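Local atomic coordinates of novel Thermotoga maritima enzyme TM1112 (PDB entry 1O5U), a protein that is of unknown function but has the small beta-barrel fold of the cupin family and is probably an enzyme. Residues E14-K19 with Y70-K74; L56-V60 with E92-K96. One frame throughout, in Å; residues are numbered along the deposited sequence. Where two conformers were deposited one is given.

Interaction 1 (E14-K19 with Y70-K74)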
loop_
_atom_site.group_PDB
_atom_site.type_symbol
_atom_site.label_atom_id
_atom_site.label_comp_id
_atom_site.label_asym_id
_atom_site.label_seq_id
_atom_site.Cartn_x
_atom_site.Cartn_y
_atom_site.Cartn_z
ATOM N N GLU A 14 -11.967 3.745 -3.437
ATOM C CA GLU A 14 -11.786 3.434 -2.003
ATOM C C GLU A 14 -10.514 2.604 -1.858
ATOM O O GLU A 14 -10.565 1.383 -2.110
ATOM C CB GLU A 14 -12.985 2.633 -1.496
ATOM C CG GLU A 14 -12.980 2.295 -0.007
ATOM C CD GLU A 14 -13.129 3.528 0.867
ATOM O OE1 GLU A 14 -14.193 4.183 0.794
ATOM O OE2 GLU A 14 -12.181 3.834 1.627
ATOM N N VAL A 15 -9.407 3.270 -1.489
ATOM C CA VAL A 15 -8.266 2.630 -0.856
ATOM C C VAL A 15 -8.638 2.295 0.602
ATOM O O VAL A 15 -9.037 3.182 1.384
ATOM C CB VAL A 15 -7.029 3.512 -0.854
ATOM C CG1 VAL A 15 -5.842 2.760 -0.292
ATOM C CG2 VAL A 15 -6.710 3.993 -2.276
ATOM N N LYS A 16 -8.534 1.020 0.955
ATOM C CA LYS A 16 -8.973 0.553 2.248
ATOM C C LYS A 16 -7.741 0.404 3.066
ATOM O O LYS A 16 -6.786 -0.157 2.586
ATOM C CB LYS A 16 -9.681 -0.790 2.103
ATOM C CG LYS A 16 -10.905 -0.642 1.279
ATOM C CD LYS A 16 -11.565 -1.958 0.924
ATOM C CE LYS A 16 -12.833 -1.696 0.091
ATOM N NZ LYS A 16 -13.862 -0.848 0.816
ATOM N N ILE A 17 -7.765 0.913 4.292
ATOM C CA ILE A 17 -6.594 0.949 5.164
ATOM C C ILE A 17 -6.983 0.587 6.585
ATOM O O ILE A 17 -7.982 1.107 7.143
ATOM C CB ILE A 17 -5.989 2.368 5.179
ATOM C CG1 ILE A 17 -5.678 2.847 3.761
ATOM C CG2 ILE A 17 -4.734 2.419 6.060
ATOM C CD1 ILE A 17 -5.260 4.363 3.670
ATOM N N GLU A 18 -6.226 -0.307 7.194
ATOM C CA GLU A 18 -6.464 -0.652 8.554
ATOM C C GLU A 18 -5.194 -1.017 9.232
ATOM O O GLU A 18 -4.218 -1.353 8.583
ATOM C CB GLU A 18 -7.475 -1.830 8.623
ATOM C CG GLU A 18 -6.913 -3.210 8.393
ATOM C CD GLU A 18 -7.976 -4.276 8.321
ATOM O OE1 GLU A 18 -9.022 -4.008 7.660
ATOM O OE2 GLU A 18 -7.802 -5.339 8.962
ATOM N N LYS A 19 -5.192 -0.897 10.548
ATOM C CA LYS A 19 -4.154 -1.462 11.379
ATOM C C LYS A 19 -4.624 -2.863 11.720
ATOM O O LYS A 19 -5.556 -3.033 12.553
ATOM C CB LYS A 19 -3.975 -0.635 12.659
ATOM C CG LYS A 19 -3.495 0.770 12.386
ATOM C CD LYS A 19 -2.056 0.790 11.933
ATOM C CE LYS A 19 -1.427 2.220 12.071
ATOM N NZ LYS A 19 -0.193 2.316 11.254
ATOM N N TYR A 70 -5.211 9.970 0.891
ATOM C CA TYR A 70 -4.983 8.987 1.946
ATOM C C TYR A 70 -3.505 9.073 2.307
ATOM O O TYR A 70 -2.681 9.492 1.479
ATOM C CB TYR A 70 -5.200 7.594 1.376
ATOM C CG TYR A 70 -6.564 7.346 0.831
ATOM C CD1 TYR A 70 -7.641 6.994 1.666
ATOM C CD2 TYR A 70 -6.813 7.521 -0.519
ATOM C CE1 TYR A 70 -8.931 6.771 1.114
ATOM C CE2 TYR A 70 -8.085 7.330 -1.045
ATOM C CZ TYR A 70 -9.131 6.976 -0.222
ATOM O OH TYR A 70 -10.358 6.782 -0.796
ATOM N N VAL A 71 -3.192 8.715 3.538
ATOM C CA VAL A 71 -1.824 8.521 3.964
ATOM C C VAL A 71 -1.740 7.073 4.414
ATOM O O VAL A 71 -2.653 6.539 5.152
ATOM C CB VAL A 71 -1.475 9.479 5.126
ATOM C CG1 VAL A 71 -0.149 9.093 5.814
ATOM C CG2 VAL A 71 -1.393 10.877 4.598
ATOM N N ILE A 72 -0.653 6.443 4.021
ATOM C CA ILE A 72 -0.350 5.091 4.506
ATOM C C ILE A 72 1.019 5.091 5.121
ATOM O O ILE A 72 1.908 5.810 4.672
ATOM C CB ILE A 72 -0.459 4.059 3.406
ATOM C CG1 ILE A 72 0.358 4.438 2.197
ATOM C CG2 ILE A 72 -1.908 3.931 2.963
ATOM C CD1 ILE A 72 0.264 3.401 1.040
ATOM N N GLU A 73 1.157 4.356 6.195
ATOM C CA GLU A 73 2.404 4.388 6.942
ATOM C C GLU A 73 2.661 3.082 7.628
ATOM O O GLU A 73 1.849 2.139 7.491
ATOM C CB GLU A 73 2.463 5.587 7.866
ATOM C CG GLU A 73 1.429 5.655 8.895
ATOM C CD GLU A 73 1.259 7.064 9.489
ATOM O OE1 GLU A 73 1.820 8.156 9.026
ATOM O OE2 GLU A 73 0.520 7.023 10.448
ATOM N N LYS A 74 3.807 2.999 8.334
ATOM C CA LYS A 74 4.251 1.729 8.911
ATOM C C LYS A 74 3.121 1.100 9.698
ATOM O O LYS A 74 2.469 1.745 10.543
ATOM C CB LYS A 74 5.484 1.981 9.808
ATOM C CG LYS A 74 5.994 0.774 10.518
ATOM C CD LYS A 74 7.243 1.181 11.332
ATOM C CE LYS A 74 7.865 -0.008 12.050
ATOM N NZ LYS A 74 8.811 0.456 13.116
#
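Two edge strands of the cupin barrel, one from each of its two sheets, close on each other here: V15, just before strand 16-18, and I17 within it meet Y70 and I72 of strand 69-73. The strand axes stay 8.8 Å apart and cross at 43°, so side chains rather than backbone fill the gap. V15 sits squarely on the tyrosine. Its CB lies 3.9 Å from the centroid of the Y70 ring, only 8° off the ring normal, a CH-pi contact over the face. The branch of V15 that meets the same ring is CG2, anti to the carbonyl carbon and beside the backbone N, 3.8 Å from Y70 CE2. The far end of the ring passes E14, whose CA is 3.8 Å from Y70 OH. Two residues further along from V15, I17 pushes CD1 into the angle between Y70 and I72. That methyl is 4.0 Å from Y70 CB and tight against I72, with CD1 of I17 only 3.5 Å from I72 CG2; the two isoleucine side chains cross at about a right angle. Beyond them the bent side chain of K19 brings its amine toward K74, placing K19 NZ 2.8 Å from K74 O. The charge of this lysine is met by D76, its salt-bridge partner just past K74. Behind the apolar row runs strand 77-80: it pairs with strand 16-18, and its V78 touches V15, I17 and I72, while strand 69-73 is paired with strand 58-64.

Interaction 2 (L56-V60 with E92-K96); sequences LEGKV and EPVRK
R95 O takes two backbone donors at once from segment 56-60, L56 N at 2.8 Å and E57 N at 3.2 Å. The E57 bond comes in the carbonyl plane, on a lone pair; the shorter one from L56 is more bent, 143° at the hydrogen, and its donor is tilted from that plane. In return R95 N gives to E57 O over 3.0 Å. The same E57 O also receives a CA-H...O contact from V94, 3.3 Å from V94 CA. At the other end, K59 and E92 form an antiparallel hydrogen-bonded pair, satisfying both their amides and both their carbonyls: E92 N reaches K59 O at 3.1 Å, and K59 N returns a bond to E92 O.

Between these pairs lies G58, where the backbone is pressed close, its CA 3.2 Å from P93 O. Its phi of 112° would jam a CB against the preceding carbonyl O, and P93 O would crowd it as well, so the position calls for glycine. The buried side chains of V94 and V60 pack together, though V94 was modelled in two conformers and the exact fit is doubtful. K59 and E92 cross at a slant, K59 CB packing on the carboxylate carbon CD of E92; R95 crosses L56 likewise, its CG and CD near L56 CD1, while its guanidinium forms a salt bridge with E37. K96 touches C53 and I55 and carries an unidentified ligand covalently on NZ. L56 and E57 both facing R95 make a classic beta bulge, set where the chain turns a corner from one sheet of the cupin barrel to the other.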
loop_
_atom_site.group_PDB
_atom_site.type_symbol
_atom_site.label_atom_id
_atom_site.label_comp_id
_atom_site.label_asym_id
_atom_site.label_seq_id
_atom_site.Cartn_x
_atom_site.Cartn_y
_atom_site.Cartn_z
ATOM N N LEU A 56 6.003 -2.152 6.088
ATOM C CA LEU A 56 7.025 -2.402 7.078
ATOM C C LEU A 56 7.689 -1.115 7.551
ATOM O O LEU A 56 8.039 -0.978 8.712
ATOM C CB LEU A 56 8.097 -3.369 6.506
ATOM C CG LEU A 56 7.607 -4.786 6.171
ATOM C CD1 LEU A 56 8.698 -5.609 5.537
ATOM C CD2 LEU A 56 7.124 -5.471 7.442
ATOM N N GLU A 57 7.902 -0.186 6.622
ATOM C CA GLU A 57 8.513 1.094 6.893
ATOM C C GLU A 57 7.994 2.108 5.904
ATOM O O GLU A 57 7.663 1.763 4.784
ATOM C CB GLU A 57 10.034 1.038 6.723
ATOM C CG GLU A 57 10.769 0.036 7.590
ATOM C CD GLU A 57 10.742 0.384 9.091
ATOM O OE1 GLU A 57 10.481 1.543 9.488
ATOM O OE2 GLU A 57 10.995 -0.545 9.894
ATOM N N GLY A 58 7.964 3.366 6.326
ATOM C CA GLY A 58 7.728 4.455 5.394
ATOM C C GLY A 58 6.428 5.186 5.563
ATOM O O GLY A 58 5.695 4.952 6.531
ATOM N N LYS A 59 6.198 6.099 4.654
ATOM C CA LYS A 59 5.031 7.003 4.709
ATOM C C LYS A 59 4.805 7.477 3.302
ATOM O O LYS A 59 5.734 7.990 2.647
ATOM C CB LYS A 59 5.265 8.197 5.603
ATOM C CG LYS A 59 4.049 9.168 5.659
ATOM C CD LYS A 59 4.286 10.338 6.525
ATOM C CE LYS A 59 3.029 11.130 6.675
ATOM N NZ LYS A 59 3.242 12.369 7.578
ATOM N N VAL A 60 3.562 7.354 2.840
ATOM C CA VAL A 60 3.178 7.717 1.495
ATOM C C VAL A 60 1.862 8.456 1.526
ATOM O O VAL A 60 0.985 8.071 2.295
ATOM C CB VAL A 60 2.969 6.475 0.614
ATOM C CG1 VAL A 60 2.741 6.862 -0.834
ATOM C CG2 VAL A 60 4.172 5.557 0.711
ATOM N N GLU A 92 8.543 9.222 3.217
ATOM C CA GLU A 92 9.622 8.481 3.888
ATOM C C GLU A 92 9.818 7.182 3.154
ATOM O O GLU A 92 8.835 6.502 2.836
ATOM C CB GLU A 92 9.259 8.242 5.346
ATOM C CG GLU A 92 9.046 9.546 6.111
ATOM C CD GLU A 92 8.481 9.327 7.488
ATOM O OE1 GLU A 92 8.396 8.165 7.941
ATOM O OE2 GLU A 92 8.104 10.352 8.098
ATOM N N PRO A 93 11.063 6.770 2.897
ATOM C CA PRO A 93 11.302 5.548 2.116
ATOM C C PRO A 93 10.467 4.367 2.562
ATOM O O PRO A 93 10.419 4.032 3.763
ATOM C CB PRO A 93 12.795 5.288 2.327
ATOM C CG PRO A 93 13.333 6.594 2.604
ATOM C CD PRO A 93 12.324 7.423 3.287
ATOM N N VAL A 94 9.854 3.704 1.587
ATOM C CA VAL A 94 8.839 2.662 1.851
ATOM C C VAL A 94 9.425 1.302 1.666
ATOM O O VAL A 94 10.251 1.113 0.772
ATOM C CB VAL A 94 7.481 2.897 1.152
ATOM C CG1 VAL A 94 6.929 4.186 1.590
ATOM C CG2 VAL A 94 7.556 2.885 -0.321
ATOM N N ARG A 95 9.055 0.375 2.559
ATOM C CA ARG A 95 9.295 -1.070 2.419
ATOM C C ARG A 95 7.997 -1.769 2.727
ATOM O O ARG A 95 7.360 -1.501 3.737
ATOM C CB ARG A 95 10.393 -1.583 3.335
ATOM C CG ARG A 95 10.650 -3.030 3.212
ATOM C CD ARG A 95 11.847 -3.519 4.019
ATOM N NE ARG A 95 13.050 -2.795 3.671
ATOM C CZ ARG A 95 13.935 -2.329 4.521
ATOM N NH1 ARG A 95 14.967 -1.657 4.055
ATOM N NH2 ARG A 95 13.813 -2.515 5.827
ATOM N N LYS A 96 7.560 -2.655 1.842
ATOM C CA LYS A 96 6.284 -3.336 2.054
ATOM C C LYS A 96 6.307 -4.742 1.525
ATOM O O LYS A 96 7.103 -5.076 0.601
ATOM C CB LYS A 96 5.156 -2.549 1.382
ATOM C CG LYS A 96 5.207 -2.531 -0.075
ATOM C CD LYS A 96 4.219 -1.541 -0.691
ATOM C CE LYS A 96 3.826 -2.020 -2.083
ATOM N NZ LYS A 96 2.567 -1.316 -2.516
#

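Both contacts join the two sheets of the barrel, and both reach the four-stranded one through neighbouring strands: 69-73 in interaction 1 and 58-64 in interaction 2. They meet directly, I72 N lying 2.9 Å from V60 O as a probable hydrogen bond, and K74 packs against the L56-E57 corner. Each is partly buried, V15 and I72 inside in one, V60, V94 and K96 in the other; most of the other charged residues lie toward the surface. The chemistry differs. In 14-19 with 70-74, side chains do the work, an aromatic face and branched aliphatics bridging strands too far apart to pair. In 56-60 with 92-96, backbone bonds predominate and a bulge adjusts the register at a corner.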